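Long-range contact in heterokaryon incompatibility protein s (Podospora anserina, PDB 2WVQ), which forms a prion and, by interacting with het-S from incompatible cells, triggers a lethal reaction that prevents formation of viable heterokaryons in vegetative cell fusion: residues L49-A54 / R131-L136. The protein carries 2 engineered substitutions. Sequence-based numbering, arbitrary orientation.
Sequences LDIAKA and RRLNDL
Asp-50 OD2 has two hydrogen-bond donors: Gln-46 NE2, one turn earlier on its own helix, and Asn-134 ND2 across the contact. The second bond is weak, with Asn-134 ND2 3.4 Å from Asp-50 OD2 and an N-H...O angle of 148°. The other carboxylate oxygen, OD1, bonds to His-130 ND1, so Asp-50 is tied to helix 124-140 through both oxygens. This is a near-parallel helix pair inside the mainly helical HeLo domain, the globular N-terminal part of the protein. The axes of segments 49-54 and 131-136 pass 9.4 Å apart, at 22°. The Asn-134 amide stands steeply to the carboxylate, at 78°, so the two groups meet by the NH2 tip and do not stack.

One water donates to Asp-50 O and, weakly, to Leu-133 O, and weakly accepts from Asn-134 ND2. Thus two main-chain carbonyls gain a shared partner between the helices. A second water joins Lys-53 NZ to Asn-134 O; Lys-53 also forms a salt bridge with Glu-30.

Beside this polar row lies an apolar one. Leu-133 sets CD2 against Asp-50 CB (3.8 Å), and the same methyl also meets Ile-51 CG1. Helices 198-207 and 213-224 continue the packing here, with Leu-204 on Leu-133 and Met-215 on Ile-51 and Ala-54. Further along, Leu-136 reaches across with one methyl, CD2, which rests 3.9 Å from Ala-54 CB.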
# COMPACT_ATOMS: atom_id res chain seq x y z
N LEU A 49 0.94 -16.81 -1.99
CA LEU A 49 0.74 -16.04 -3.22
C LEU A 49 -0.16 -16.73 -4.29
O LEU A 49 -1.04 -16.09 -4.89
CB LEU A 49 2.10 -15.68 -3.84
CG LEU A 49 2.67 -14.28 -4.09
CD1 LEU A 49 2.12 -13.08 -3.24
CD2 LEU A 49 4.20 -14.33 -4.06
N ASP A 50 0.08 -18.02 -4.53
CA ASP A 50 -0.72 -18.79 -5.51
C ASP A 50 -2.18 -18.88 -5.06
O ASP A 50 -3.08 -18.87 -5.89
CB ASP A 50 -0.17 -20.22 -5.71
CG ASP A 50 1.31 -20.27 -6.17
OD1 ASP A 50 1.95 -21.32 -5.93
OD2 ASP A 50 1.85 -19.32 -6.80
N ILE A 51 -2.39 -19.01 -3.76
CA ILE A 51 -3.73 -19.04 -3.17
C ILE A 51 -4.47 -17.72 -3.28
O ILE A 51 -5.68 -17.72 -3.59
CB ILE A 51 -3.74 -19.61 -1.74
CG1 ILE A 51 -3.44 -21.10 -1.77
CG2 ILE A 51 -5.08 -19.37 -1.04
CD1 ILE A 51 -2.97 -21.61 -0.43
N ALA A 52 -3.78 -16.60 -3.04
CA ALA A 52 -4.39 -15.26 -3.23
C ALA A 52 -4.78 -15.06 -4.69
O ALA A 52 -5.86 -14.48 -5.00
CB ALA A 52 -3.45 -14.13 -2.76
N LYS A 53 -3.92 -15.52 -5.59
CA LYS A 53 -4.20 -15.47 -7.02
C LYS A 53 -5.40 -16.38 -7.36
O LYS A 53 -6.24 -16.02 -8.16
CB LYS A 53 -2.97 -15.87 -7.83
CG LYS A 53 -3.15 -15.84 -9.34
CD LYS A 53 -1.98 -16.54 -10.07
CE LYS A 53 -1.80 -15.89 -11.46
NZ LYS A 53 -0.87 -16.65 -12.31
N ALA A 54 -5.46 -17.56 -6.74
CA ALA A 54 -6.57 -18.51 -7.00
C ALA A 54 -7.90 -17.92 -6.52
O ALA A 54 -8.96 -18.11 -7.13
CB ALA A 54 -6.31 -19.88 -6.30
N ARG A 131 2.07 -25.98 -9.06
CA ARG A 131 1.63 -26.23 -10.43
C ARG A 131 0.12 -26.42 -10.59
O ARG A 131 -0.45 -25.87 -11.52
CB ARG A 131 2.46 -27.33 -11.08
CG ARG A 131 3.85 -26.84 -11.34
CD ARG A 131 4.86 -27.95 -11.39
NE ARG A 131 6.16 -27.38 -11.73
CZ ARG A 131 7.22 -28.06 -12.15
NH1 ARG A 131 7.18 -29.38 -12.29
NH2 ARG A 131 8.35 -27.40 -12.42
N ARG A 132 -0.52 -27.15 -9.67
CA ARG A 132 -1.98 -27.31 -9.64
C ARG A 132 -2.73 -25.97 -9.45
O ARG A 132 -3.68 -25.68 -10.17
CB ARG A 132 -2.38 -28.31 -8.53
CG ARG A 132 -3.87 -28.31 -8.17
CD ARG A 132 -4.27 -29.55 -7.37
NE ARG A 132 -4.58 -30.67 -8.25
CZ ARG A 132 -3.76 -31.69 -8.50
NH1 ARG A 132 -2.55 -31.75 -7.94
NH2 ARG A 132 -4.14 -32.66 -9.33
N LEU A 133 -2.29 -25.16 -8.49
CA LEU A 133 -2.90 -23.86 -8.23
C LEU A 133 -2.71 -22.89 -9.39
O LEU A 133 -3.63 -22.14 -9.75
CB LEU A 133 -2.36 -23.26 -6.93
CG LEU A 133 -3.02 -23.20 -5.54
CD1 LEU A 133 -4.18 -24.12 -5.25
CD2 LEU A 133 -1.91 -23.39 -4.49
N ASN A 134 -1.54 -22.92 -10.00
CA ASN A 134 -1.32 -22.11 -11.19
C ASN A 134 -2.21 -22.59 -12.37
O ASN A 134 -2.81 -21.79 -13.06
CB ASN A 134 0.14 -22.20 -11.65
CG ASN A 134 1.10 -21.34 -10.81
OD1 ASN A 134 2.25 -21.24 -11.18
ND2 ASN A 134 0.65 -20.77 -9.69
N ASP A 135 -2.27 -23.89 -12.58
CA ASP A 135 -3.01 -24.47 -13.70
C ASP A 135 -4.48 -24.12 -13.65
O ASP A 135 -5.06 -23.79 -14.68
CB ASP A 135 -2.84 -25.99 -13.74
CG ASP A 135 -1.50 -26.43 -14.31
OD1 ASP A 135 -1.22 -27.64 -14.28
OD2 ASP A 135 -0.74 -25.59 -14.80
N LEU A 136 -5.07 -24.23 -12.46
CA LEU A 136 -6.46 -23.92 -12.17
C LEU A 136 -6.84 -22.48 -12.57
O LEU A 136 -7.90 -22.24 -13.15
CB LEU A 136 -6.68 -24.17 -10.68
CG LEU A 136 -7.49 -23.50 -9.57
CD1 LEU A 136 -7.10 -24.20 -8.31
CD2 LEU A 136 -7.40 -22.01 -9.38
O HOH W 1 -2.30 -19.78 -8.49
O HOH W 2 -1.67 -19.11 -13.18